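Local coordinates for protein ARF-like GTPase (Chlamydomonas reinhardtii, PDB 4M9Q) that is an ARF-like small GTPase with a P-loop NTPase fold that binds phosphoaminophosphonic acid-guanylate ester and a magnesium ion, at residues 3-9 and 47-53; 42-46 and 159-163; 102-106 and 179-183; 106-110 and 164-169. One frame throughout, in Å; residues are numbered along the deposited sequence. Where two conformers were deposited one is given.

Contact 1. Residues 3-9 and 47-53; sequences RKITIAL and KYKIEVF. With SO4 (sulfate ion), chain F.
Segments 3-9 and 48-53 run as parallel strands, their axes 4.6 Å apart at closest approach and inclined at 23°. K4 pairs with K49, I5 with I50, T6 with E51, I7 with V52 and A8 with F53, at CA-CA separations of 4.6 to 4.9 Å. The bonds are those of a parallel ladder: K49 N to R3 O (2.9 Å), I5 N to K49 O (2.9 Å), E51 N to I5 O (2.9 Å), I7 N to E51 O (2.8 Å), F53 N to I7 O (2.9 Å) and L9 N to F53 O (2.7 Å). In the Ras-like fold this is the junction of the N-terminal strand, which leads into the P-loop, with the inner strand of the beta hairpin 38-55. I5, I7, Y48, I50 and V52 share one face; helix 157-190 covers it at I5, I7, Y48 and I50, and helix 17-24 at V52. I7 CD1 meets I50 CG2 at 3.3 Å, and I5 CG1 meets Y48 CD2 at 3.7 Å. Y48, chi1 m, sends its hydroxyl to D170. K4, T6, E51 and F53 occupy the other face, where E51 (chi1 and chi2 t) forms a salt bridge from OE2 to K4 NZ (3.5 Å) and T6 CG2 touches the F53 ring edge at CE1 (3.5 Å). K47 N donates to O1 of a sulfate ion (2.9 Å).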
loop_
_atom_site.group_PDB
_atom_site.type_symbol
_atom_site.label_atom_id
_atom_site.label_comp_id
_atom_site.label_asym_id
_atom_site.label_seq_id
_atom_site.Cartn_x
_atom_site.Cartn_y
_atom_site.Cartn_z
ATOM N N ARG A 3 7.594 18.612 -3.082
ATOM C CA ARG A 3 6.258 18.118 -3.070
ATOM C C ARG A 3 6.169 16.885 -2.225
ATOM O O ARG A 3 7.118 16.110 -2.193
ATOM C CB ARG A 3 5.903 17.674 -4.466
ATOM C CG ARG A 3 6.739 18.259 -5.579
ATOM C CD ARG A 3 5.970 19.307 -6.339
ATOM N NE ARG A 3 6.196 19.224 -7.788
ATOM C CZ ARG A 3 5.270 18.880 -8.687
ATOM N NH1 ARG A 3 4.040 18.571 -8.313
ATOM N NH2 ARG A 3 5.575 18.850 -9.973
ATOM N N LYS A 4 5.002 16.686 -1.605
ATOM C CA LYS A 4 4.752 15.573 -0.693
ATOM C C LYS A 4 3.635 14.707 -1.238
ATOM O O LYS A 4 2.584 15.220 -1.590
ATOM C CB LYS A 4 4.356 16.099 0.685
ATOM C CG LYS A 4 3.898 14.999 1.678
ATOM C CD LYS A 4 4.816 14.828 2.894
ATOM C CE LYS A 4 4.014 14.986 4.194
ATOM N NZ LYS A 4 4.825 14.880 5.443
ATOM N N ILE A 5 3.891 13.401 -1.323
ATOM C CA ILE A 5 2.894 12.357 -1.599
ATOM C C ILE A 5 2.663 11.623 -0.301
ATOM O O ILE A 5 3.604 11.397 0.426
ATOM C CB ILE A 5 3.469 11.248 -2.520
ATOM C CG1 ILE A 5 3.444 11.656 -3.971
ATOM C CG2 ILE A 5 2.624 9.984 -2.531
ATOM C CD1 ILE A 5 3.625 10.430 -4.822
ATOM N N THR A 6 1.454 11.147 -0.048
ATOM C CA THR A 6 1.204 10.310 1.087
ATOM C C THR A 6 0.667 8.972 0.535
ATOM O O THR A 6 -0.139 8.951 -0.410
ATOM C CB THR A 6 0.187 10.981 2.035
ATOM O OG1 THR A 6 0.702 12.247 2.446
ATOM C CG2 THR A 6 -0.110 10.129 3.289
ATOM N N ILE A 7 1.113 7.875 1.135
ATOM C CA ILE A 7 0.777 6.560 0.682
ATOM C C ILE A 7 0.377 5.721 1.868
ATOM O O ILE A 7 1.002 5.816 2.914
ATOM C CB ILE A 7 2.004 5.923 0.058
ATOM C CG1 ILE A 7 2.237 6.463 -1.321
ATOM C CG2 ILE A 7 1.860 4.443 -0.116
ATOM C CD1 ILE A 7 3.623 6.017 -1.765
ATOM N N ALA A 8 -0.661 4.901 1.712
ATOM C CA ALA A 8 -1.043 3.921 2.771
ATOM C C ALA A 8 -0.586 2.592 2.325
ATOM O O ALA A 8 -0.805 2.206 1.200
ATOM C CB ALA A 8 -2.550 3.883 2.984
ATOM N N LEU A 9 0.038 1.852 3.226
ATOM C CA LEU A 9 0.560 0.488 2.934
ATOM C C LEU A 9 -0.454 -0.465 3.535
ATOM O O LEU A 9 -0.583 -0.545 4.752
ATOM C CB LEU A 9 1.926 0.359 3.595
ATOM C CG LEU A 9 2.999 -0.681 3.305
ATOM C CD1 LEU A 9 3.060 -1.086 1.843
ATOM C CD2 LEU A 9 4.350 -0.181 3.815
ATOM N N LYS A 47 11.468 13.420 -7.157
ATOM C CA LYS A 47 11.169 14.798 -6.846
ATOM C C LYS A 47 10.180 14.874 -5.688
ATOM O O LYS A 47 9.741 15.917 -5.321
ATOM C CB LYS A 47 10.529 15.329 -8.116
ATOM C CG LYS A 47 10.085 16.746 -8.173
ATOM C CD LYS A 47 8.943 16.876 -9.177
ATOM C CE LYS A 47 9.297 16.302 -10.541
ATOM N NZ LYS A 47 8.225 16.532 -11.554
ATOM N N TYR A 48 9.863 13.731 -5.089
ATOM C CA TYR A 48 8.852 13.659 -4.032
ATOM C C TYR A 48 9.349 13.180 -2.668
ATOM O O TYR A 48 10.194 12.304 -2.557
ATOM C CB TYR A 48 7.773 12.703 -4.486
ATOM C CG TYR A 48 6.955 13.235 -5.606
ATOM C CD1 TYR A 48 7.290 12.980 -6.909
ATOM C CD2 TYR A 48 5.885 14.058 -5.358
ATOM C CE1 TYR A 48 6.554 13.511 -7.953
ATOM C CE2 TYR A 48 5.157 14.605 -6.388
ATOM C CZ TYR A 48 5.492 14.310 -7.678
ATOM O OH TYR A 48 4.803 14.851 -8.721
ATOM N N LYS A 49 8.808 13.801 -1.641
ATOM C CA LYS A 49 8.939 13.332 -0.276
ATOM C C LYS A 49 7.703 12.462 -0.102
ATOM O O LYS A 49 6.620 12.920 -0.390
ATOM C CB LYS A 49 8.937 14.524 0.689
ATOM C CG LYS A 49 9.631 14.252 2.016
ATOM C CD LYS A 49 9.658 15.494 2.940
ATOM C CE LYS A 49 9.794 15.082 4.414
ATOM N NZ LYS A 49 9.723 16.186 5.414
ATOM N N ILE A 50 7.861 11.209 0.305
ATOM C CA ILE A 50 6.732 10.269 0.408
ATOM C C ILE A 50 6.553 9.861 1.857
ATOM O O ILE A 50 7.445 9.261 2.450
ATOM C CB ILE A 50 6.975 9.032 -0.481
ATOM C CG1 ILE A 50 7.086 9.481 -1.956
ATOM C CG2 ILE A 50 5.815 8.093 -0.399
ATOM C CD1 ILE A 50 8.014 8.657 -2.757
ATOM N N GLU A 51 5.409 10.231 2.421
ATOM C CA GLU A 51 4.975 9.780 3.710
ATOM C C GLU A 51 4.259 8.433 3.566
ATOM O O GLU A 51 3.246 8.345 2.848
ATOM C CB GLU A 51 4.036 10.803 4.267
ATOM C CG GLU A 51 3.834 10.717 5.771
ATOM C CD GLU A 51 2.965 11.882 6.317
ATOM O OE1 GLU A 51 1.945 12.309 5.683
ATOM O OE2 GLU A 51 3.315 12.397 7.399
ATOM N N VAL A 52 4.796 7.393 4.217
ATOM C CA VAL A 52 4.201 6.074 4.169
ATOM C C VAL A 52 3.582 5.643 5.494
ATOM O O VAL A 52 4.244 5.600 6.492
ATOM C CB VAL A 52 5.228 5.013 3.773
ATOM C CG1 VAL A 52 4.529 3.710 3.464
ATOM C CG2 VAL A 52 6.010 5.488 2.569
ATOM N N PHE A 53 2.301 5.327 5.486
ATOM C CA PHE A 53 1.600 4.809 6.662
ATOM C C PHE A 53 1.423 3.276 6.551
ATOM O O PHE A 53 0.714 2.791 5.697
ATOM C CB PHE A 53 0.268 5.488 6.776
ATOM C CG PHE A 53 0.367 6.925 7.194
ATOM C CD1 PHE A 53 0.106 7.958 6.296
ATOM C CD2 PHE A 53 0.692 7.257 8.513
ATOM C CE1 PHE A 53 0.156 9.270 6.701
ATOM C CE2 PHE A 53 0.782 8.601 8.909
ATOM C CZ PHE A 53 0.515 9.611 7.995
HETATM S S SO4 F . 9.558 12.048 -10.617
HETATM O O1 SO4 F . 9.746 12.264 -9.167
HETATM O O2 SO4 F . 10.883 11.704 -11.206
HETATM O O3 SO4 F . 8.544 10.972 -10.851
HETATM O O4 SO4 F . 9.074 13.299 -11.249
#

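Contact 2. Residues 42-46 and 159-163; sequences TLNEG and RDGLK
E45 loses more surface here than any other residue of the two segments, and R159 comes next; the contact is best read from this pair. E45 ends strand 42-45, which crosses helix 159-163 at 77° with the axes 10.3 Å apart, and its CA lies 7.0 Å from that of K163. With chi1 t and chi2 p, the E45 carboxylate reaches the helix and is shared by two cations: OE1 takes a salt-bridging hydrogen bond from R159 NH1 (2.9 Å), while K163 NZ approaches OE2 at 3.2 Å, a weak bond within a second salt bridge. R159, one helical turn before K163, bends through chi1 and chi2 m and then extends, so that NH1 also donates to the backbone N44 O (2.7 Å). Its NH2 gives a hydrogen bond to a water (3.0 Å) that also accepts from N44 N at 2.9 Å, so the guanidinium binds the carbonyl of N44 directly and is linked to its amide through the water. Beneath the charges, L43 CD1 packs on L162 CD2 at 3.5 Å. A salt-bridge network over a leucine pair thus joins the C-terminal helix to the outermost strand 38-45 of the Ras-like alpha/beta sheet.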
loop_
_atom_site.group_PDB
_atom_site.type_symbol
_atom_site.label_atom_id
_atom_site.label_comp_id
_atom_site.label_asym_id
_atom_site.label_seq_id
_atom_site.Cartn_x
_atom_site.Cartn_y
_atom_site.Cartn_z
ATOM N N THR A 42 9.134 8.298 6.137
ATOM C CA THR A 42 9.269 9.165 5.007
ATOM C C THR A 42 10.368 8.677 4.092
ATOM O O THR A 42 11.384 8.203 4.555
ATOM C CB THR A 42 9.556 10.581 5.464
ATOM O OG1 THR A 42 8.357 11.137 6.019
ATOM C CG2 THR A 42 10.023 11.428 4.282
ATOM N N LEU A 43 10.100 8.728 2.790
ATOM C CA LEU A 43 11.003 8.246 1.764
ATOM C C LEU A 43 11.236 9.354 0.763
ATOM O O LEU A 43 10.355 10.159 0.527
ATOM C CB LEU A 43 10.352 7.090 0.936
ATOM C CG LEU A 43 9.906 5.828 1.633
ATOM C CD1 LEU A 43 9.412 4.832 0.619
ATOM C CD2 LEU A 43 11.031 5.214 2.425
ATOM N N ASN A 44 12.363 9.293 0.076
ATOM C CA ASN A 44 12.614 10.129 -1.096
ATOM C C ASN A 44 12.524 9.303 -2.379
ATOM O O ASN A 44 13.005 8.194 -2.430
ATOM C CB ASN A 44 13.973 10.763 -0.951
ATOM C CG ASN A 44 14.003 11.745 0.171
ATOM O OD1 ASN A 44 12.981 12.356 0.471
ATOM N ND2 ASN A 44 15.148 11.907 0.804
ATOM N N GLU A 45 11.810 9.794 -3.368
ATOM C CA GLU A 45 11.738 9.124 -4.661
ATOM C C GLU A 45 11.515 10.152 -5.721
ATOM O O GLU A 45 10.477 10.814 -5.733
ATOM C CB GLU A 45 10.599 8.136 -4.712
ATOM C CG GLU A 45 10.502 7.342 -6.027
ATOM C CD GLU A 45 11.786 6.632 -6.431
ATOM O OE1 GLU A 45 12.260 5.726 -5.700
ATOM O OE2 GLU A 45 12.328 6.998 -7.511
ATOM N N GLY A 46 12.524 10.301 -6.573
ATOM C CA GLY A 46 12.627 11.404 -7.450
ATOM C C GLY A 46 12.460 12.691 -6.689
ATOM O O GLY A 46 13.154 12.962 -5.708
ATOM N N ARG A 159 11.610 -0.833 -5.008
ATOM C CA ARG A 159 11.726 0.522 -5.598
ATOM C C ARG A 159 11.093 0.600 -6.979
ATOM O O ARG A 159 10.467 1.603 -7.313
ATOM C CB ARG A 159 13.194 1.010 -5.670
ATOM C CG ARG A 159 13.791 1.490 -4.337
ATOM C CD ARG A 159 13.290 2.897 -4.027
ATOM N NE ARG A 159 13.524 3.300 -2.638
ATOM C CZ ARG A 159 13.417 4.548 -2.170
ATOM N NH1 ARG A 159 13.076 5.555 -2.962
ATOM N NH2 ARG A 159 13.668 4.791 -0.886
ATOM N N ASP A 160 11.249 -0.440 -7.794
ATOM C CA ASP A 160 10.588 -0.454 -9.101
ATOM C C ASP A 160 9.099 -0.197 -8.933
ATOM O O ASP A 160 8.512 0.657 -9.594
ATOM C CB ASP A 160 10.799 -1.750 -9.819
ATOM C CG ASP A 160 12.255 -1.961 -10.259
ATOM O OD1 ASP A 160 13.078 -0.992 -10.207
ATOM O OD2 ASP A 160 12.577 -3.127 -10.647
ATOM N N GLY A 161 8.491 -0.886 -7.996
ATOM C CA GLY A 161 7.066 -0.698 -7.732
ATOM C C GLY A 161 6.796 0.704 -7.235
ATOM O O GLY A 161 5.922 1.378 -7.745
ATOM N N LEU A 162 7.604 1.178 -6.289
ATOM C CA LEU A 162 7.466 2.553 -5.799
ATOM C C LEU A 162 7.601 3.577 -6.914
ATOM O O LEU A 162 6.810 4.508 -6.983
ATOM C CB LEU A 162 8.451 2.834 -4.664
ATOM C CG LEU A 162 8.268 4.142 -3.930
ATOM C CD1 LEU A 162 6.880 4.222 -3.336
ATOM C CD2 LEU A 162 9.304 4.281 -2.834
ATOM N N LYS A 163 8.562 3.383 -7.810
ATOM C CA LYS A 163 8.792 4.346 -8.902
ATOM C C LYS A 163 7.618 4.375 -9.881
ATOM O O LYS A 163 7.276 5.419 -10.398
ATOM C CB LYS A 163 10.045 3.990 -9.711
ATOM C CG LYS A 163 11.336 4.545 -9.149
ATOM C CD LYS A 163 12.599 3.936 -9.796
ATOM C CE LYS A 163 13.834 4.743 -9.400
ATOM N NZ LYS A 163 13.914 6.098 -10.089
HETATM O O HOH W 1 14.457 7.365 0.506
#

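Contact 3. Residues 102-106 and 179-183; sequences FMRDK and RVQTE
R179 opens the helical segment 179-183 and its side chain reaches, with chi1 and chi2 t, over the loop 102-106, where M103 to K106 form a type II beta turn closed by K106 N to M103 O (3.1 Å). D105 sits in that turn with positive phi (62°). R104 stands close by, its NH1 over one face of the R179 guanidinium and 3.3 Å from R179 NE, a proximity of like charges. V180 follows and offers CG2 to K106 CE at 4.1 Å. One turn after R179 comes E183, with E183 CA 7.6 Å from F102 CA; chi1 p and chi2 t extend its carboxylate to the loop. There E183 OE1 accepts from K106 NZ at 2.6 Å in a salt bridge, and E183 OE2 lies 3.3 Å from F102 CD2 and also forms a salt bridge within the helix to R179 NH1 (3.4 Å). K106, extended beyond chi1 m, also donates from NZ to F102 O (2.8 Å) and to the carbonyl of V72. The chemistry implies a largely electrostatic fit between loop and helix: one glutamate balances a lysine and an arginine amid several close positive charges, and the lysine ammonium ties it to loop backbone carbonyls.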
loop_
_atom_site.group_PDB
_atom_site.type_symbol
_atom_site.label_atom_id
_atom_site.label_comp_id
_atom_site.label_asym_id
_atom_site.label_seq_id
_atom_site.Cartn_x
_atom_site.Cartn_y
_atom_site.Cartn_z
ATOM N N PHE A 102 -13.229 7.932 -1.327
ATOM C CA PHE A 102 -11.994 8.691 -1.435
ATOM C C PHE A 102 -10.933 7.970 -2.286
ATOM O O PHE A 102 -9.811 8.483 -2.443
ATOM C CB PHE A 102 -11.435 8.980 -0.031
ATOM C CG PHE A 102 -12.374 9.763 0.864
ATOM C CD1 PHE A 102 -12.828 9.221 2.073
ATOM C CD2 PHE A 102 -12.791 11.025 0.510
ATOM C CE1 PHE A 102 -13.681 9.926 2.900
ATOM C CE2 PHE A 102 -13.660 11.744 1.328
ATOM C CZ PHE A 102 -14.100 11.196 2.526
ATOM N N MET A 103 -11.267 6.788 -2.815
ATOM C CA MET A 103 -10.304 6.006 -3.565
ATOM C C MET A 103 -10.381 6.240 -5.052
ATOM O O MET A 103 -9.476 5.876 -5.777
ATOM C CB MET A 103 -10.441 4.518 -3.273
ATOM C CG MET A 103 -9.466 3.943 -2.241
ATOM S SD MET A 103 -7.724 4.376 -2.465
ATOM C CE MET A 103 -7.919 5.924 -1.643
ATOM N N ARG A 104 -11.425 6.879 -5.521
ATOM C CA ARG A 104 -11.643 6.942 -6.961
ATOM C C ARG A 104 -10.427 7.578 -7.667
ATOM O O ARG A 104 -9.816 8.473 -7.150
ATOM C CB ARG A 104 -13.024 7.588 -7.232
ATOM C CG ARG A 104 -13.194 8.457 -8.467
ATOM C CD ARG A 104 -12.854 9.909 -8.148
ATOM N NE ARG A 104 -13.737 10.873 -8.798
ATOM C CZ ARG A 104 -13.643 12.195 -8.663
ATOM N NH1 ARG A 104 -12.713 12.732 -7.893
ATOM N NH2 ARG A 104 -14.504 12.988 -9.307
ATOM N N ASP A 105 -10.008 7.013 -8.794
ATOM C CA ASP A 105 -8.806 7.477 -9.557
ATOM C C ASP A 105 -7.417 7.413 -8.892
ATOM O O ASP A 105 -6.450 7.841 -9.491
ATOM C CB ASP A 105 -9.025 8.915 -10.101
ATOM C CG ASP A 105 -10.178 8.999 -11.141
ATOM O OD1 ASP A 105 -10.401 8.023 -11.923
ATOM O OD2 ASP A 105 -10.851 10.054 -11.177
ATOM N N LYS A 106 -7.293 6.897 -7.669
ATOM C CA LYS A 106 -5.989 6.791 -7.038
ATOM C C LYS A 106 -5.338 5.453 -7.417
ATOM O O LYS A 106 -6.008 4.389 -7.481
ATOM C CB LYS A 106 -6.115 6.901 -5.539
ATOM C CG LYS A 106 -6.476 8.304 -5.073
ATOM C CD LYS A 106 -6.704 8.376 -3.583
ATOM C CE LYS A 106 -7.156 9.760 -3.115
ATOM N NZ LYS A 106 -7.485 9.738 -1.658
ATOM N N ARG A 179 -7.426 17.783 -4.770
ATOM C CA ARG A 179 -8.464 16.895 -4.301
ATOM C C ARG A 179 -8.042 16.256 -2.979
ATOM O O ARG A 179 -8.812 16.252 -2.037
ATOM C CB ARG A 179 -8.785 15.821 -5.349
ATOM C CG ARG A 179 -9.500 14.598 -4.766
ATOM C CD ARG A 179 -10.413 13.926 -5.770
ATOM N NE ARG A 179 -9.841 12.689 -6.292
ATOM C CZ ARG A 179 -9.959 11.489 -5.727
ATOM N NH1 ARG A 179 -10.597 11.305 -4.566
ATOM N NH2 ARG A 179 -9.415 10.460 -6.335
ATOM N N VAL A 180 -6.830 15.730 -2.893
ATOM C CA VAL A 180 -6.419 15.106 -1.640
ATOM C C VAL A 180 -6.451 16.143 -0.530
ATOM O O VAL A 180 -7.034 15.910 0.525
ATOM C CB VAL A 180 -5.035 14.422 -1.720
ATOM C CG1 VAL A 180 -4.558 13.986 -0.327
ATOM C CG2 VAL A 180 -5.108 13.261 -2.707
ATOM N N GLN A 181 -5.847 17.291 -0.774
ATOM C CA GLN A 181 -5.766 18.324 0.264
ATOM C C GLN A 181 -7.134 18.740 0.722
ATOM O O GLN A 181 -7.381 18.854 1.906
ATOM C CB GLN A 181 -4.940 19.534 -0.224
ATOM C CG GLN A 181 -3.432 19.252 -0.237
ATOM C CD GLN A 181 -2.892 18.875 1.147
ATOM O OE1 GLN A 181 -2.771 17.699 1.493
ATOM N NE2 GLN A 181 -2.592 19.880 1.955
ATOM N N THR A 182 -8.033 18.931 -0.229
ATOM C CA THR A 182 -9.392 19.374 0.084
ATOM C C THR A 182 -10.171 18.287 0.813
ATOM O O THR A 182 -10.762 18.564 1.859
ATOM C CB THR A 182 -10.168 19.764 -1.194
ATOM O OG1 THR A 182 -9.338 20.589 -2.026
ATOM C CG2 THR A 182 -11.445 20.526 -0.848
ATOM N N GLU A 183 -10.172 17.068 0.239
ATOM C CA GLU A 183 -10.842 15.879 0.818
ATOM C C GLU A 183 -10.314 15.589 2.224
ATOM O O GLU A 183 -11.099 15.415 3.149
ATOM C CB GLU A 183 -10.732 14.629 -0.103
ATOM C CG GLU A 183 -9.377 13.897 -0.060
ATOM C CD GLU A 183 -9.228 12.615 -0.933
ATOM O OE1 GLU A 183 -8.092 12.242 -1.284
ATOM O OE2 GLU A 183 -10.217 11.941 -1.259
#

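Contact 4. Residues 106-110 and 164-169; sequences KPICI and WLVGTV
This is apolar helix-on-sheet packing, buried between the C-terminal helix 157-190 and the start of strand 108-113. Strand 108-110 and helix 164-169 run nearly antiparallel, at 169°, with axes 8.7 Å apart; C109 CA and L165 CA make the nearest CA pair, at 6.1 Å. P107, just ahead of the strand, has the most surface covered: its CG lies 3.7 Å from L165 CD2 and 3.8 Å from V169 CG2, and its CB 3.8 Å from T168 CG2. C109 points at the helix and sets CB 3.6 Å from L165 CG. W164, with chi1 t and chi2 84°, brings its indole against the strand, CZ3 coming within 3.4 Å of I108 O and 4.3 Å of C109 CB. T168 meanwhile turns its OG1 back to W164 O (2.8 Å), satisfying the hydroxyl within the helix. L165 also packs on A74 and V76 of the adjoining strand. A helix laid over parallel strands through such interlocking apolar side chains is the layered alpha/beta architecture of P-loop GTPases.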
loop_
_atom_site.group_PDB
_atom_site.type_symbol
_atom_site.label_atom_id
_atom_site.label_comp_id
_atom_site.label_asym_id
_atom_site.label_seq_id
_atom_site.Cartn_x
_atom_site.Cartn_y
_atom_site.Cartn_z
ATOM N N LYS A 106 -7.293 6.897 -7.669
ATOM C CA LYS A 106 -5.989 6.791 -7.038
ATOM C C LYS A 106 -5.338 5.453 -7.417
ATOM O O LYS A 106 -6.008 4.389 -7.481
ATOM C CB LYS A 106 -6.115 6.901 -5.539
ATOM C CG LYS A 106 -6.476 8.304 -5.073
ATOM C CD LYS A 106 -6.704 8.376 -3.583
ATOM C CE LYS A 106 -7.156 9.760 -3.115
ATOM N NZ LYS A 106 -7.485 9.738 -1.658
ATOM N N PRO A 107 -4.030 5.483 -7.699
ATOM C CA PRO A 107 -3.370 4.294 -8.170
ATOM C C PRO A 107 -2.981 3.331 -7.031
ATOM O O PRO A 107 -2.847 3.778 -5.858
ATOM C CB PRO A 107 -2.143 4.848 -8.850
ATOM C CG PRO A 107 -1.846 6.103 -8.175
ATOM C CD PRO A 107 -3.190 6.675 -7.850
ATOM N N ILE A 108 -2.863 2.038 -7.386
ATOM C CA ILE A 108 -2.524 0.952 -6.462
ATOM C C ILE A 108 -1.299 0.178 -6.965
ATOM O O ILE A 108 -1.250 -0.343 -8.082
ATOM C CB ILE A 108 -3.591 -0.130 -6.341
ATOM C CG1 ILE A 108 -4.987 0.376 -6.552
ATOM C CG2 ILE A 108 -3.562 -0.766 -4.947
ATOM C CD1 ILE A 108 -5.344 1.335 -5.533
ATOM N N CYS A 109 -0.283 0.113 -6.145
ATOM C CA CYS A 109 0.855 -0.693 -6.450
ATOM C C CYS A 109 0.663 -1.994 -5.654
ATOM O O CYS A 109 0.578 -1.968 -4.460
ATOM C CB CYS A 109 2.099 0.038 -6.026
ATOM S SG CYS A 109 3.550 -0.984 -6.101
ATOM N N ILE A 110 0.511 -3.112 -6.338
ATOM C CA ILE A 110 0.232 -4.353 -5.691
ATOM C C ILE A 110 1.513 -5.152 -5.669
ATOM O O ILE A 110 2.096 -5.434 -6.720
ATOM C CB ILE A 110 -0.864 -5.128 -6.448
ATOM C CG1 ILE A 110 -2.154 -4.279 -6.478
ATOM C CG2 ILE A 110 -1.123 -6.490 -5.787
ATOM C CD1 ILE A 110 -3.086 -4.545 -7.627
ATOM N N TRP A 164 7.031 3.214 -10.160
ATOM C CA TRP A 164 5.829 3.187 -10.981
ATOM C C TRP A 164 4.713 3.962 -10.280
ATOM O O TRP A 164 3.990 4.709 -10.919
ATOM C CB TRP A 164 5.388 1.771 -11.237
ATOM C CG TRP A 164 4.070 1.748 -11.933
ATOM C CD1 TRP A 164 3.821 1.866 -13.315
ATOM C CD2 TRP A 164 2.756 1.688 -11.327
ATOM N NE1 TRP A 164 2.480 1.847 -13.564
ATOM C CE2 TRP A 164 1.790 1.755 -12.416
ATOM C CE3 TRP A 164 2.312 1.552 -10.072
ATOM C CZ2 TRP A 164 0.456 1.688 -12.200
ATOM C CZ3 TRP A 164 0.943 1.517 -9.852
ATOM C CH2 TRP A 164 0.043 1.601 -10.903
ATOM N N LEU A 165 4.562 3.791 -8.964
ATOM C CA LEU A 165 3.479 4.457 -8.242
ATOM C C LEU A 165 3.691 5.961 -8.296
ATOM O O LEU A 165 2.773 6.717 -8.632
ATOM C CB LEU A 165 3.456 4.081 -6.765
ATOM C CG LEU A 165 2.181 3.654 -6.064
ATOM C CD1 LEU A 165 2.287 3.965 -4.581
ATOM C CD2 LEU A 165 0.956 4.210 -6.680
ATOM N N VAL A 166 4.912 6.365 -7.955
ATOM C CA VAL A 166 5.198 7.782 -7.819
ATOM C C VAL A 166 5.054 8.451 -9.176
ATOM O O VAL A 166 4.505 9.538 -9.274
ATOM C CB VAL A 166 6.573 8.037 -7.161
ATOM C CG1 VAL A 166 6.912 9.509 -7.285
ATOM C CG2 VAL A 166 6.518 7.580 -5.685
ATOM N N GLY A 167 5.506 7.778 -10.212
ATOM C CA GLY A 167 5.352 8.278 -11.572
ATOM C C GLY A 167 3.899 8.400 -11.981
ATOM O O GLY A 167 3.522 9.319 -12.695
ATOM N N THR A 168 3.067 7.484 -11.522
ATOM C CA THR A 168 1.661 7.594 -11.833
ATOM C C THR A 168 1.072 8.747 -11.096
ATOM O O THR A 168 0.342 9.529 -11.700
ATOM C CB THR A 168 0.924 6.304 -11.493
ATOM O OG1 THR A 168 1.527 5.237 -12.229
ATOM C CG2 THR A 168 -0.469 6.346 -11.869
ATOM N N VAL A 169 1.386 8.894 -9.804
ATOM C CA VAL A 169 0.893 10.063 -9.047
ATOM C C VAL A 169 1.435 11.349 -9.701
ATOM O O VAL A 169 0.691 12.257 -9.948
ATOM C CB VAL A 169 1.275 10.000 -7.574
ATOM C CG1 VAL A 169 0.884 11.300 -6.825
ATOM C CG2 VAL A 169 0.616 8.764 -6.961
#

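How the contacts relate
The general principle is that one long helix can change its chemistry along its length. Helix 157-190 is charged at 159-163 (contact 2) and 179-183 (contact 3), partly exposed contacts resting on salt-bridge networks about 20 Å apart between centres, and apolar at 164-169 between them, in contact 4, the most buried. Contact 1 builds part of the sheet beneath by backbone pairing and is mixed, with an apolar face toward the helix and a polar face carrying K4 and E51. Contacts 1 and 4 meet in the apolar layer, with I5 CD1 3.5 Å from V169 CG1. Contact 2 adjoins contact 1 through the hairpin, whereas contact 3 shares K106 with contact 4.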